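Local coordinates for protein halorhodopsin (PDB 2JAF) that binds retinal in the cell membrane and works as a light-driven chloride pump that carries the anion into the cell, at residues L149-T154 with I212-G217; M118-L123 with V205-Y210; L45-M50 with G64-I69. The protein carries 2 engineered substitutions. One frame throughout, in Å; residues are numbered along the deposited sequence.

Overall arrangement
The three contacts sample a seven-helix retinal protein at different depths. Along the chain interaction 3 comes first and closes before the others open, joining the consecutive helices 27-50 and 58-82. Interactions 1 and 2 alternate in sequence and share helix 193-216, which meets helix 106-127 at residues 205-210 and helix 131-153 at residues 212-217; their centres lie about 18 Å apart. Both contribute to the retinal pocket, interaction 2 near the centre of the fold. Interaction 3, its centre about 17 Å from that of interaction 2, touches it through Ile69 and Ile119. Interactions 1 and 3, centres about 30 Å apart, join helices on opposite sides of the chain's centre, interaction 1 beside the chromophore, interaction 3 farther off.

Interaction 1: residues L149-T154 with I212-G217; sequences LAAAMT and IVWAVG
The outer ring of Trp214 presses against Ala151 and Ala152, and this indole makes every close approach of the contact. Ala151 CB meets the benzene portion, 3.9 Å from Trp214 CZ2 and only slightly farther from CH2. Beside it the ring comes obliquely to the backbone, Ala152 N lying 4.1 Å from Trp214 CZ2. The indole can span the gap because its CG stands anti to the backbone N (chi1 -162°), which carries the ring straight across between backbones whose nearest CA atoms, those of Ala152 and Trp214, are 9.2 Å apart. Burial has a price: Trp214 NE1 finds no hydrogen-bond partner in the model.

Away from this spot the pairing is loose. Only 99 Å² is buried, and Ile212 and Val216 sit toward the surface on the far side of their helix. At the end of helix 131-153, turned from the indole, Thr154 OG1 donates to Ala150 O at 2.7 Å while Thr154 N reaches the same oxygen from the other face of its plane.

Trp214 belongs to the retinal pocket. Its ring also meets Trp162 edge-to-face and Tyr165 at a slant, both from helix 158-180, and touches Tyr234 of helix 227-255, while Tyr109 of helix 106-127 packs on Ala152.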
ATOM      1  N   LEU A 149     -14.331   3.333   0.822  1.00 20.47           N
ATOM      2  CA  LEU A 149     -14.078   4.253   1.930  1.00 20.95           C
ATOM      3  C   LEU A 149     -14.458   5.663   1.472  1.00 20.83           C
ATOM      4  O   LEU A 149     -15.049   6.446   2.229  1.00 21.57           O
ATOM      5  CB  LEU A 149     -12.593   4.223   2.326  1.00 21.92           C
ATOM      6  CG  LEU A 149     -12.149   5.237   3.394  1.00 21.27           C
ATOM      7  CD1 LEU A 149     -12.993   5.079   4.664  1.00 21.94           C
ATOM      8  CD2 LEU A 149     -10.675   5.031   3.707  1.00 23.97           C
ATOM      9  N   ALA A 150     -14.128   5.978   0.224  1.00 20.76           N
ATOM     10  CA  ALA A 150     -14.441   7.293  -0.327  1.00 20.97           C
ATOM     11  C   ALA A 150     -15.949   7.517  -0.355  1.00 20.93           C
ATOM     12  O   ALA A 150     -16.434   8.615  -0.080  1.00 20.85           O
ATOM     13  CB  ALA A 150     -13.867   7.426  -1.726  1.00 19.54           C
ATOM     14  N   ALA A 151     -16.695   6.475  -0.702  1.00 22.00           N
ATOM     15  CA  ALA A 151     -18.150   6.585  -0.740  1.00 20.34           C
ATOM     16  C   ALA A 151     -18.682   6.964   0.643  1.00 22.92           C
ATOM     17  O   ALA A 151     -19.565   7.816   0.767  1.00 21.66           O
ATOM     18  CB  ALA A 151     -18.763   5.260  -1.202  1.00 21.28           C
ATOM     19  N   ALA A 152     -18.144   6.325   1.681  1.00 20.61           N
ATOM     20  CA  ALA A 152     -18.573   6.595   3.050  1.00 20.92           C
ATOM     21  C   ALA A 152     -18.152   7.976   3.559  1.00 21.17           C
ATOM     22  O   ALA A 152     -18.892   8.625   4.296  1.00 22.00           O
ATOM     23  CB  ALA A 152     -18.030   5.514   3.985  1.00 23.72           C
ATOM     24  N   MET A 153     -16.966   8.427   3.165  1.00 22.39           N
ATOM     25  CA  MET A 153     -16.449   9.718   3.627  1.00 20.86           C
ATOM     26  C   MET A 153     -16.939  10.950   2.867  1.00 22.86           C
ATOM     27  O   MET A 153     -16.796  12.073   3.353  1.00 20.17           O
ATOM     28  CB  MET A 153     -14.918   9.706   3.598  1.00 24.54           C
ATOM     29  CG  MET A 153     -14.282   8.675   4.517  1.00 25.55           C
ATOM     30  SD  MET A 153     -14.658   8.936   6.264  1.00 30.36           S
ATOM     31  CE  MET A 153     -16.086   7.811   6.482  1.00 27.78           C
ATOM     32  N   THR A 154     -17.506  10.749   1.679  1.00 22.27           N
ATOM     33  CA  THR A 154     -17.984  11.865   0.866  1.00 21.20           C
ATOM     34  C   THR A 154     -19.248  12.500   1.450  1.00 22.18           C
ATOM     35  O   THR A 154     -20.227  11.813   1.717  1.00 22.43           O
ATOM     36  CB  THR A 154     -18.233  11.391  -0.574  1.00 22.45           C
ATOM     37  OG1 THR A 154     -16.977  11.021  -1.157  1.00 21.43           O
ATOM     38  CG2 THR A 154     -18.887  12.496  -1.415  1.00 21.60           C
ATOM     39  N   ILE A 212     -24.341  -5.210  -0.197  1.00 19.16           N
ATOM     40  CA  ILE A 212     -25.776  -5.224   0.077  1.00 19.49           C
ATOM     41  C   ILE A 212     -26.009  -4.559   1.428  1.00 19.80           C
ATOM     42  O   ILE A 212     -26.913  -3.739   1.579  1.00 20.37           O
ATOM     43  CB  ILE A 212     -26.329  -6.668   0.103  1.00 20.15           C
ATOM     44  CG1 ILE A 212     -26.270  -7.251  -1.311  1.00 22.16           C
ATOM     45  CG2 ILE A 212     -27.760  -6.685   0.634  1.00 19.19           C
ATOM     46  CD1 ILE A 212     -26.757  -8.687  -1.418  1.00 23.44           C
ATOM     47  N   VAL A 213     -25.187  -4.914   2.413  1.00 18.51           N
ATOM     48  CA  VAL A 213     -25.314  -4.331   3.741  1.00 17.99           C
ATOM     49  C   VAL A 213     -25.090  -2.823   3.652  1.00 19.17           C
ATOM     50  O   VAL A 213     -25.832  -2.046   4.256  1.00 21.00           O
ATOM     51  CB  VAL A 213     -24.279  -4.930   4.729  1.00 17.51           C
ATOM     52  CG1 VAL A 213     -24.277  -4.132   6.028  1.00 18.35           C
ATOM     53  CG2 VAL A 213     -24.623  -6.388   5.034  1.00 15.56           C
ATOM     54  N   TRP A 214     -24.074  -2.411   2.899  1.00 19.77           N
ATOM     55  CA  TRP A 214     -23.773  -0.981   2.764  1.00 21.11           C
ATOM     56  C   TRP A 214     -24.967  -0.233   2.178  1.00 21.81           C
ATOM     57  O   TRP A 214     -25.375   0.816   2.692  1.00 20.38           O
ATOM     58  CB  TRP A 214     -22.564  -0.759   1.854  1.00 22.65           C
ATOM     59  CG  TRP A 214     -21.942   0.617   1.998  1.00 25.20           C
ATOM     60  CD1 TRP A 214     -20.930   0.967   2.838  1.00 27.70           C
ATOM     61  CD2 TRP A 214     -22.317   1.819   1.301  1.00 26.40           C
ATOM     62  NE1 TRP A 214     -20.643   2.309   2.709  1.00 29.84           N
ATOM     63  CE2 TRP A 214     -21.481   2.854   1.773  1.00 26.90           C
ATOM     64  CE3 TRP A 214     -23.277   2.118   0.325  1.00 23.82           C
ATOM     65  CZ2 TRP A 214     -21.575   4.174   1.301  1.00 27.33           C
ATOM     66  CZ3 TRP A 214     -23.371   3.438  -0.146  1.00 24.94           C
ATOM     67  CH2 TRP A 214     -22.523   4.442   0.345  1.00 24.27           C
ATOM     68  N   ALA A 215     -25.525  -0.784   1.103  1.00 20.75           N
ATOM     69  CA  ALA A 215     -26.667  -0.180   0.425  1.00 21.30           C
ATOM     70  C   ALA A 215     -27.952  -0.173   1.249  1.00 23.35           C
ATOM     71  O   ALA A 215     -28.709   0.795   1.210  1.00 22.80           O
ATOM     72  CB  ALA A 215     -26.915  -0.890  -0.905  1.00 23.16           C
ATOM     73  N   VAL A 216     -28.212  -1.255   1.975  1.00 23.88           N
ATOM     74  CA  VAL A 216     -29.425  -1.343   2.783  1.00 25.53           C
ATOM     75  C   VAL A 216     -29.301  -0.567   4.094  1.00 25.46           C
ATOM     76  O   VAL A 216     -30.287  -0.004   4.589  1.00 24.84           O
ATOM     77  CB  VAL A 216     -29.774  -2.823   3.079  1.00 26.90           C
ATOM     78  CG1 VAL A 216     -30.947  -2.917   4.049  1.00 29.33           C
ATOM     79  CG2 VAL A 216     -30.111  -3.529   1.777  1.00 27.64           C
ATOM     80  N   GLY A 217     -28.084  -0.525   4.631  1.00 23.98           N
ATOM     81  CA  GLY A 217     -27.823   0.166   5.886  1.00 24.14           C
ATOM     82  C   GLY A 217     -27.840   1.686   5.880  1.00 23.57           C
ATOM     83  O   GLY A 217     -28.071   2.329   4.858  1.00 22.53           O
TER

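Interaction 2: residues M118-L123 with V205-Y210; sequences MILLAL and VLWLGY. With RET (retinal), chain G.
Trp207 reaches across to Ile119 and Leu120 with the far end of its indole, and the two aliphatic side chains receive it differently. CG2 of Ile119 comes to the ring edge, near its plane, 3.9 Å from Trp207 CZ2. Leu120 approaches at a slant, its branch point CG standing 3.9 Å from Trp207 CH2 with both methyls close behind. For Ile119 the torsion explains the arrangement: CG2 lies anti to the backbone N and faces the indole edge, while CG1 (chi1 -68°) carries CD1 to a place where it meets both the indole and the C20 methyl of retinal.

That methyl also rests over one face of Trp207, offset toward the rim, with C20 3.5 Å from Trp207 NE1. A second methyl, C19 of retinal, packs close to the backbone, 3.3 Å from Trp207 O. Tyr210, one helical turn on, lays a ring face along the polyene: with CG anti to its carbonyl carbon (chi1 -66°), the ring sits with retinal C12 over its centre, 3.5 Å from Tyr210 CE2. Its hydroxyl is hydrogen-bonded to Asp238, and Trp112 meets the ring edge-to-face. A phenylalanine in place of Tyr210 would probably leave Asp238 without this hydrogen-bond partner and the ring freer to turn against the polyene.

Between the helices the contact is purely apolar. The two aromatic residues thus bound the conjugated chain and its methyls, consistent with a pocket that restricts where the chromophore can move on isomerisation.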
ATOM      1  N   MET A 118      -5.084 -10.427   1.695  1.00 26.40           N
ATOM      2  CA  MET A 118      -4.541 -11.637   2.307  1.00 29.58           C
ATOM      3  C   MET A 118      -5.408 -12.850   1.986  1.00 27.64           C
ATOM      4  O   MET A 118      -4.900 -13.958   1.801  1.00 29.04           O
ATOM      5  CB  MET A 118      -4.391 -11.463   3.819  1.00 32.23           C
ATOM      6  CG  MET A 118      -3.152 -10.669   4.204  1.00 36.03           C
ATOM      7  SD  MET A 118      -1.643 -11.378   3.479  1.00 39.59           S
ATOM      8  CE  MET A 118      -1.495 -10.403   1.993  1.00 40.17           C
ATOM      9  N   ILE A 119      -6.719 -12.645   1.913  1.00 25.69           N
ATOM     10  CA  ILE A 119      -7.626 -13.736   1.560  1.00 23.68           C
ATOM     11  C   ILE A 119      -7.290 -14.165   0.134  1.00 23.89           C
ATOM     12  O   ILE A 119      -7.186 -15.360  -0.163  1.00 24.51           O
ATOM     13  CB  ILE A 119      -9.114 -13.283   1.620  1.00 22.32           C
ATOM     14  CG1 ILE A 119      -9.526 -13.006   3.067  1.00 23.65           C
ATOM     15  CG2 ILE A 119     -10.023 -14.353   1.003  1.00 24.05           C
ATOM     16  CD1 ILE A 119     -10.954 -12.456   3.213  1.00 22.62           C
ATOM     17  N   LEU A 120      -7.115 -13.181  -0.746  1.00 25.20           N
ATOM     18  CA  LEU A 120      -6.792 -13.445  -2.147  1.00 25.66           C
ATOM     19  C   LEU A 120      -5.399 -14.063  -2.293  1.00 25.26           C
ATOM     20  O   LEU A 120      -5.161 -14.875  -3.186  1.00 26.43           O
ATOM     21  CB  LEU A 120      -6.899 -12.148  -2.960  1.00 24.96           C
ATOM     22  CG  LEU A 120      -8.324 -11.561  -2.987  1.00 26.35           C
ATOM     23  CD1 LEU A 120      -8.330 -10.171  -3.616  1.00 24.40           C
ATOM     24  CD2 LEU A 120      -9.240 -12.504  -3.764  1.00 27.28           C
ATOM     25  N   LEU A 121      -4.481 -13.676  -1.416  1.00 27.34           N
ATOM     26  CA  LEU A 121      -3.132 -14.230  -1.453  1.00 29.32           C
ATOM     27  C   LEU A 121      -3.204 -15.720  -1.115  1.00 28.26           C
ATOM     28  O   LEU A 121      -2.615 -16.555  -1.801  1.00 28.96           O
ATOM     29  CB  LEU A 121      -2.229 -13.512  -0.444  1.00 29.97           C
ATOM     30  CG  LEU A 121      -0.826 -14.111  -0.284  1.00 32.08           C
ATOM     31  CD1 LEU A 121      -0.099 -14.104  -1.626  1.00 32.78           C
ATOM     32  CD2 LEU A 121      -0.053 -13.326   0.757  1.00 34.25           C
ATOM     33  N   ALA A 122      -3.942 -16.048  -0.059  1.00 27.42           N
ATOM     34  CA  ALA A 122      -4.090 -17.440   0.358  1.00 26.76           C
ATOM     35  C   ALA A 122      -4.713 -18.273  -0.753  1.00 27.43           C
ATOM     36  O   ALA A 122      -4.230 -19.361  -1.075  1.00 27.83           O
ATOM     37  CB  ALA A 122      -4.945 -17.527   1.622  1.00 25.93           C
ATOM     38  N   LEU A 123      -5.789 -17.759  -1.340  1.00 26.52           N
ATOM     39  CA  LEU A 123      -6.476 -18.449  -2.424  1.00 28.52           C
ATOM     40  C   LEU A 123      -5.566 -18.557  -3.648  1.00 29.02           C
ATOM     41  O   LEU A 123      -5.555 -19.575  -4.341  1.00 29.88           O
ATOM     42  CB  LEU A 123      -7.744 -17.682  -2.805  1.00 28.90           C
ATOM     43  CG  LEU A 123      -9.037 -18.421  -3.150  1.00 31.29           C
ATOM     44  CD1 LEU A 123      -9.788 -17.590  -4.167  1.00 28.95           C
ATOM     45  CD2 LEU A 123      -8.767 -19.808  -3.701  1.00 33.16           C
ATOM     46  N   VAL A 205     -20.385 -15.535  -3.033  1.00 21.15           N
ATOM     47  CA  VAL A 205     -21.618 -15.325  -2.284  1.00 19.69           C
ATOM     48  C   VAL A 205     -21.444 -14.431  -1.057  1.00 19.78           C
ATOM     49  O   VAL A 205     -22.206 -13.481  -0.858  1.00 19.95           O
ATOM     50  CB  VAL A 205     -22.234 -16.676  -1.847  1.00 20.07           C
ATOM     51  CG1 VAL A 205     -23.485 -16.442  -1.014  1.00 21.07           C
ATOM     52  CG2 VAL A 205     -22.579 -17.496  -3.080  1.00 19.72           C
ATOM     53  N   LEU A 206     -20.447 -14.721  -0.233  1.00 17.76           N
ATOM     54  CA  LEU A 206     -20.252 -13.920   0.971  1.00 18.03           C
ATOM     55  C   LEU A 206     -19.784 -12.494   0.661  1.00 18.87           C
ATOM     56  O   LEU A 206     -20.261 -11.541   1.280  1.00 19.31           O
ATOM     57  CB  LEU A 206     -19.269 -14.614   1.908  1.00 19.60           C
ATOM     58  CG  LEU A 206     -19.739 -16.006   2.352  1.00 22.78           C
ATOM     59  CD1 LEU A 206     -18.647 -16.685   3.162  1.00 24.63           C
ATOM     60  CD2 LEU A 206     -21.015 -15.885   3.173  1.00 26.92           C
ATOM     61  N   TRP A 207     -18.863 -12.339  -0.289  1.00 17.96           N
ATOM     62  CA  TRP A 207     -18.383 -10.997  -0.618  1.00 18.66           C
ATOM     63  C   TRP A 207     -19.504 -10.109  -1.166  1.00 19.40           C
ATOM     64  O   TRP A 207     -19.490  -8.888  -0.971  1.00 19.41           O
ATOM     65  CB  TRP A 207     -17.199 -11.069  -1.600  1.00 18.66           C
ATOM     66  CG  TRP A 207     -15.895 -11.503  -0.944  1.00 18.99           C
ATOM     67  CD1 TRP A 207     -15.733 -12.500  -0.016  1.00 17.07           C
ATOM     68  CD2 TRP A 207     -14.571 -11.027  -1.252  1.00 18.42           C
ATOM     69  NE1 TRP A 207     -14.397 -12.676   0.262  1.00 17.82           N
ATOM     70  CE2 TRP A 207     -13.663 -11.788  -0.481  1.00 17.96           C
ATOM     71  CE3 TRP A 207     -14.068 -10.036  -2.109  1.00 19.45           C
ATOM     72  CZ2 TRP A 207     -12.276 -11.591  -0.541  1.00 19.58           C
ATOM     73  CZ3 TRP A 207     -12.686  -9.838  -2.170  1.00 20.79           C
ATOM     74  CH2 TRP A 207     -11.808 -10.615  -1.389  1.00 20.73           C
ATOM     75  N   LEU A 208     -20.481 -10.712  -1.839  1.00 19.26           N
ATOM     76  CA  LEU A 208     -21.608  -9.943  -2.364  1.00 18.97           C
ATOM     77  C   LEU A 208     -22.451  -9.386  -1.218  1.00 19.17           C
ATOM     78  O   LEU A 208     -23.164  -8.391  -1.383  1.00 19.95           O
ATOM     79  CB  LEU A 208     -22.479 -10.824  -3.269  1.00 19.87           C
ATOM     80  CG  LEU A 208     -21.994 -11.012  -4.706  1.00 20.40           C
ATOM     81  CD1 LEU A 208     -22.740 -12.153  -5.378  1.00 20.68           C
ATOM     82  CD2 LEU A 208     -22.215  -9.710  -5.466  1.00 22.04           C
ATOM     83  N   GLY A 209     -22.375 -10.023  -0.052  1.00 17.32           N
ATOM     84  CA  GLY A 209     -23.138  -9.546   1.085  1.00 17.80           C
ATOM     85  C   GLY A 209     -22.702  -8.168   1.569  1.00 18.71           C
ATOM     86  O   GLY A 209     -23.523  -7.386   2.051  1.00 17.94           O
ATOM     87  N   TYR A 210     -21.415  -7.849   1.444  1.00 18.23           N
ATOM     88  CA  TYR A 210     -20.942  -6.552   1.928  1.00 18.14           C
ATOM     89  C   TYR A 210     -21.565  -5.340   1.234  1.00 18.33           C
ATOM     90  O   TYR A 210     -22.028  -4.420   1.907  1.00 17.34           O
ATOM     91  CB  TYR A 210     -19.409  -6.490   1.889  1.00 18.95           C
ATOM     92  CG  TYR A 210     -18.781  -7.463   2.865  1.00 18.32           C
ATOM     93  CD1 TYR A 210     -18.658  -8.819   2.546  1.00 18.54           C
ATOM     94  CD2 TYR A 210     -18.325  -7.036   4.113  1.00 18.84           C
ATOM     95  CE1 TYR A 210     -18.087  -9.727   3.452  1.00 21.10           C
ATOM     96  CE2 TYR A 210     -17.757  -7.934   5.027  1.00 19.18           C
ATOM     97  CZ  TYR A 210     -17.639  -9.276   4.688  1.00 18.29           C
ATOM     98  OH  TYR A 210     -17.059 -10.158   5.573  1.00 19.32           O
TER
HETATM   99  C1  RET G 900     -18.301  -1.899  -0.331  1.00 22.24           C
HETATM  100  C2  RET G 900     -19.146  -0.634  -0.834  1.00 21.40           C
HETATM  101  C3  RET G 900     -18.934  -0.204  -2.306  1.00 21.35           C
HETATM  102  C4  RET G 900     -19.305  -1.397  -3.301  1.00 21.32           C
HETATM  103  C5  RET G 900     -18.630  -2.784  -2.956  1.00 20.60           C
HETATM  104  C6  RET G 900     -18.135  -3.067  -1.512  1.00 22.02           C
HETATM  105  C7  RET G 900     -17.408  -4.359  -1.269  1.00 21.02           C
HETATM  106  C8  RET G 900     -16.752  -4.855  -0.185  1.00 18.79           C
HETATM  107  C9  RET G 900     -16.312  -6.217  -0.042  1.00 19.79           C
HETATM  108  C10 RET G 900     -15.792  -6.417   1.239  1.00 20.94           C
HETATM  109  C11 RET G 900     -15.312  -7.624   1.699  1.00 20.52           C
HETATM  110  C12 RET G 900     -14.868  -7.733   3.026  1.00 20.10           C
HETATM  111  C13 RET G 900     -14.272  -8.943   3.574  1.00 21.77           C
HETATM  112  C14 RET G 900     -13.853  -8.778   4.927  1.00 22.82           C
HETATM  113  C15 RET G 900     -13.078  -9.668   5.631  1.00 24.48           C
HETATM  114  C16 RET G 900     -16.912  -1.284   0.078  1.00 21.85           C
HETATM  115  C17 RET G 900     -19.082  -2.450   0.971  1.00 21.17           C
HETATM  116  C18 RET G 900     -18.536  -3.771  -4.109  1.00 21.23           C
HETATM  117  C19 RET G 900     -16.588  -7.346  -1.186  1.00 21.06           C
HETATM  118  C20 RET G 900     -14.159 -10.253   2.772  1.00 21.97           C

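Interaction 3: residues L45-M50 with G64-I69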
ATOM      1  N   LEU A  45      -5.766 -19.078  17.504  1.00 36.55           N
ATOM      2  CA  LEU A  45      -5.295 -20.193  18.312  1.00 38.97           C
ATOM      3  C   LEU A  45      -5.575 -21.534  17.635  1.00 39.63           C
ATOM      4  O   LEU A  45      -4.728 -22.429  17.642  1.00 40.82           O
ATOM      5  CB  LEU A  45      -5.937 -20.140  19.700  1.00 39.45           C
ATOM      6  CG  LEU A  45      -5.514 -18.911  20.518  1.00 40.75           C
ATOM      7  CD1 LEU A  45      -6.098 -18.993  21.925  1.00 41.09           C
ATOM      8  CD2 LEU A  45      -3.985 -18.840  20.584  1.00 41.03           C
ATOM      9  N   VAL A  46      -6.756 -21.667  17.041  1.00 39.35           N
ATOM     10  CA  VAL A  46      -7.122 -22.899  16.348  1.00 38.19           C
ATOM     11  C   VAL A  46      -6.217 -23.130  15.139  1.00 37.23           C
ATOM     12  O   VAL A  46      -5.738 -24.242  14.915  1.00 37.63           O
ATOM     13  CB  VAL A  46      -8.594 -22.857  15.870  1.00 37.33           C
ATOM     14  CG1 VAL A  46      -8.878 -24.028  14.936  1.00 37.18           C
ATOM     15  CG2 VAL A  46      -9.528 -22.907  17.070  1.00 36.32           C
ATOM     16  N   PHE A  47      -5.977 -22.075  14.369  1.00 36.71           N
ATOM     17  CA  PHE A  47      -5.136 -22.179  13.185  1.00 36.48           C
ATOM     18  C   PHE A  47      -3.675 -22.478  13.518  1.00 38.24           C
ATOM     19  O   PHE A  47      -3.036 -23.285  12.843  1.00 38.22           O
ATOM     20  CB  PHE A  47      -5.227 -20.896  12.350  1.00 34.74           C
ATOM     21  CG  PHE A  47      -6.616 -20.598  11.837  1.00 32.88           C
ATOM     22  CD1 PHE A  47      -7.615 -21.570  11.867  1.00 30.84           C
ATOM     23  CD2 PHE A  47      -6.918 -19.346  11.306  1.00 30.71           C
ATOM     24  CE1 PHE A  47      -8.894 -21.298  11.375  1.00 30.99           C
ATOM     25  CE2 PHE A  47      -8.191 -19.064  10.812  1.00 30.07           C
ATOM     26  CZ  PHE A  47      -9.181 -20.042  10.847  1.00 29.12           C
ATOM     27  N   VAL A  48      -3.140 -21.821  14.545  1.00 39.86           N
ATOM     28  CA  VAL A  48      -1.754 -22.067  14.936  1.00 41.48           C
ATOM     29  C   VAL A  48      -1.622 -23.550  15.247  1.00 42.34           C
ATOM     30  O   VAL A  48      -0.670 -24.207  14.825  1.00 43.46           O
ATOM     31  CB  VAL A  48      -1.362 -21.254  16.189  1.00 42.43           C
ATOM     32  CG1 VAL A  48       0.033 -21.662  16.662  1.00 42.85           C
ATOM     33  CG2 VAL A  48      -1.386 -19.768  15.868  1.00 42.51           C
ATOM     34  N   TYR A  49      -2.601 -24.069  15.980  1.00 43.49           N
ATOM     35  CA  TYR A  49      -2.640 -25.476  16.359  1.00 44.83           C
ATOM     36  C   TYR A  49      -2.698 -26.380  15.126  1.00 44.85           C
ATOM     37  O   TYR A  49      -1.883 -27.289  14.973  1.00 45.07           O
ATOM     38  CB  TYR A  49      -3.861 -25.728  17.246  1.00 45.88           C
ATOM     39  CG  TYR A  49      -4.117 -27.181  17.571  1.00 48.67           C
ATOM     40  CD1 TYR A  49      -3.209 -27.918  18.330  1.00 49.90           C
ATOM     41  CD2 TYR A  49      -5.273 -27.819  17.124  1.00 50.13           C
ATOM     42  CE1 TYR A  49      -3.448 -29.255  18.636  1.00 51.59           C
ATOM     43  CE2 TYR A  49      -5.521 -29.154  17.422  1.00 51.74           C
ATOM     44  CZ  TYR A  49      -4.606 -29.866  18.179  1.00 52.88           C
ATOM     45  OH  TYR A  49      -4.848 -31.190  18.476  1.00 54.44           O
ATOM     46  N   MET A  50      -3.665 -26.124  14.252  1.00 44.58           N
ATOM     47  CA  MET A  50      -3.836 -26.917  13.038  1.00 44.29           C
ATOM     48  C   MET A  50      -2.571 -26.984  12.195  1.00 45.31           C
ATOM     49  O   MET A  50      -2.394 -27.909  11.406  1.00 46.37           O
ATOM     50  CB  MET A  50      -4.982 -26.348  12.193  1.00 42.09           C
ATOM     51  CG  MET A  50      -6.362 -26.591  12.780  1.00 40.11           C
ATOM     52  SD  MET A  50      -7.657 -25.712  11.884  1.00 36.16           S
ATOM     53  CE  MET A  50      -7.853 -26.762  10.422  1.00 37.70           C
ATOM     54  N   GLY A  64       0.683 -19.599   6.932  1.00 33.06           N
ATOM     55  CA  GLY A  64       1.019 -18.282   7.446  1.00 33.48           C
ATOM     56  C   GLY A  64       0.098 -17.197   6.915  1.00 33.90           C
ATOM     57  O   GLY A  64      -0.367 -16.338   7.668  1.00 34.56           O
ATOM     58  N   ALA A  65      -0.159 -17.227   5.614  1.00 33.35           N
ATOM     59  CA  ALA A  65      -1.037 -16.249   4.990  1.00 34.29           C
ATOM     60  C   ALA A  65      -2.423 -16.358   5.611  1.00 34.27           C
ATOM     61  O   ALA A  65      -3.108 -15.352   5.822  1.00 35.02           O
ATOM     62  CB  ALA A  65      -1.116 -16.499   3.491  1.00 35.20           C
ATOM     63  N   THR A  66      -2.828 -17.585   5.914  1.00 33.05           N
ATOM     64  CA  THR A  66      -4.137 -17.824   6.508  1.00 33.42           C
ATOM     65  C   THR A  66      -4.200 -17.328   7.951  1.00 32.95           C
ATOM     66  O   THR A  66      -5.212 -16.776   8.376  1.00 31.70           O
ATOM     67  CB  THR A  66      -4.495 -19.322   6.463  1.00 34.15           C
ATOM     68  OG1 THR A  66      -4.471 -19.771   5.099  1.00 33.51           O
ATOM     69  CG2 THR A  66      -5.884 -19.557   7.034  1.00 33.96           C
ATOM     70  N   LEU A  67      -3.114 -17.520   8.694  1.00 32.37           N
ATOM     71  CA  LEU A  67      -3.044 -17.083  10.085  1.00 32.91           C
ATOM     72  C   LEU A  67      -3.270 -15.585  10.228  1.00 31.52           C
ATOM     73  O   LEU A  67      -3.832 -15.118  11.219  1.00 32.29           O
ATOM     74  CB  LEU A  67      -1.676 -17.426  10.686  1.00 34.76           C
ATOM     75  CG  LEU A  67      -1.498 -18.831  11.260  1.00 37.14           C
ATOM     76  CD1 LEU A  67      -0.052 -19.027  11.696  1.00 38.21           C
ATOM     77  CD2 LEU A  67      -2.446 -19.014  12.443  1.00 37.73           C
ATOM     78  N   MET A  68      -2.825 -14.830   9.236  1.00 29.99           N
ATOM     79  CA  MET A  68      -2.963 -13.386   9.293  1.00 29.31           C
ATOM     80  C   MET A  68      -4.340 -12.834   8.998  1.00 28.24           C
ATOM     81  O   MET A  68      -4.611 -11.678   9.303  1.00 27.54           O
ATOM     82  CB  MET A  68      -1.954 -12.738   8.372  1.00 30.02           C
ATOM     83  CG  MET A  68      -0.564 -12.773   8.953  1.00 33.79           C
ATOM     84  SD  MET A  68       0.454 -11.673   8.036  1.00 33.41           S
ATOM     85  CE  MET A  68       0.994 -12.776   6.745  1.00 32.97           C
ATOM     86  N   ILE A  69      -5.207 -13.643   8.403  1.00 25.89           N
ATOM     87  CA  ILE A  69      -6.552 -13.172   8.114  1.00 24.08           C
ATOM     88  C   ILE A  69      -7.217 -12.773   9.427  1.00 24.06           C
ATOM     89  O   ILE A  69      -7.735 -11.663   9.547  1.00 22.79           O
ATOM     90  CB  ILE A  69      -7.374 -14.251   7.369  1.00 24.85           C
ATOM     91  CG1 ILE A  69      -6.800 -14.427   5.959  1.00 24.74           C
ATOM     92  CG2 ILE A  69      -8.851 -13.853   7.314  1.00 23.79           C
ATOM     93  CD1 ILE A  69      -7.338 -15.623   5.194  1.00 26.06           C
TER
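Leu67 pushes its CD2 methyl onto the backbone side of helix 27-50, where it overlaps the base of Phe47, 3.4 Å from Phe47 CB. The same methyl lies 3.6 Å from Val48 N and 3.7 Å from Val48 CG2, so one methyl fills the angle between two successive residues. Leu67 gets there by its torsions: CG stands anti to the carbonyl carbon at chi1 -85°, and the side chain then extends, bringing its end nearer than its stem. Val48 crosses it at about a right angle and offers CG2, the branch beside its backbone N.

The Phe47 ring takes a different course. It slants past Thr66, with CD2 of Phe47 4.4 Å from Thr66 CG2, a looser approach than the fit around Leu67. Beyond this pair the ring rests on Ala246 and Leu250 of helix 227-255, while Val48 lies on the surface, where it may face lipid.

The short segments 45-50 and 64-69 run antiparallel, at 168°, their axes approaching to 9.6 Å. Phe47 and Leu67 mark the closest backbone approach, 6.3 Å between CA atoms.

No hydrogen bond crosses between residues 45-50 and 64-69. Polar groups are settled close by instead: Thr66 OG1 bonds to Ile62 O within its own helix, and Phe47 O accepts from Trp63 NE1, just before the second segment. Cohesion at this level is therefore apolar, led by the close fit of one leucine methyl with the Phe47-Thr66 approach beside it, while a single indole N-H supplies a polar tie alongside.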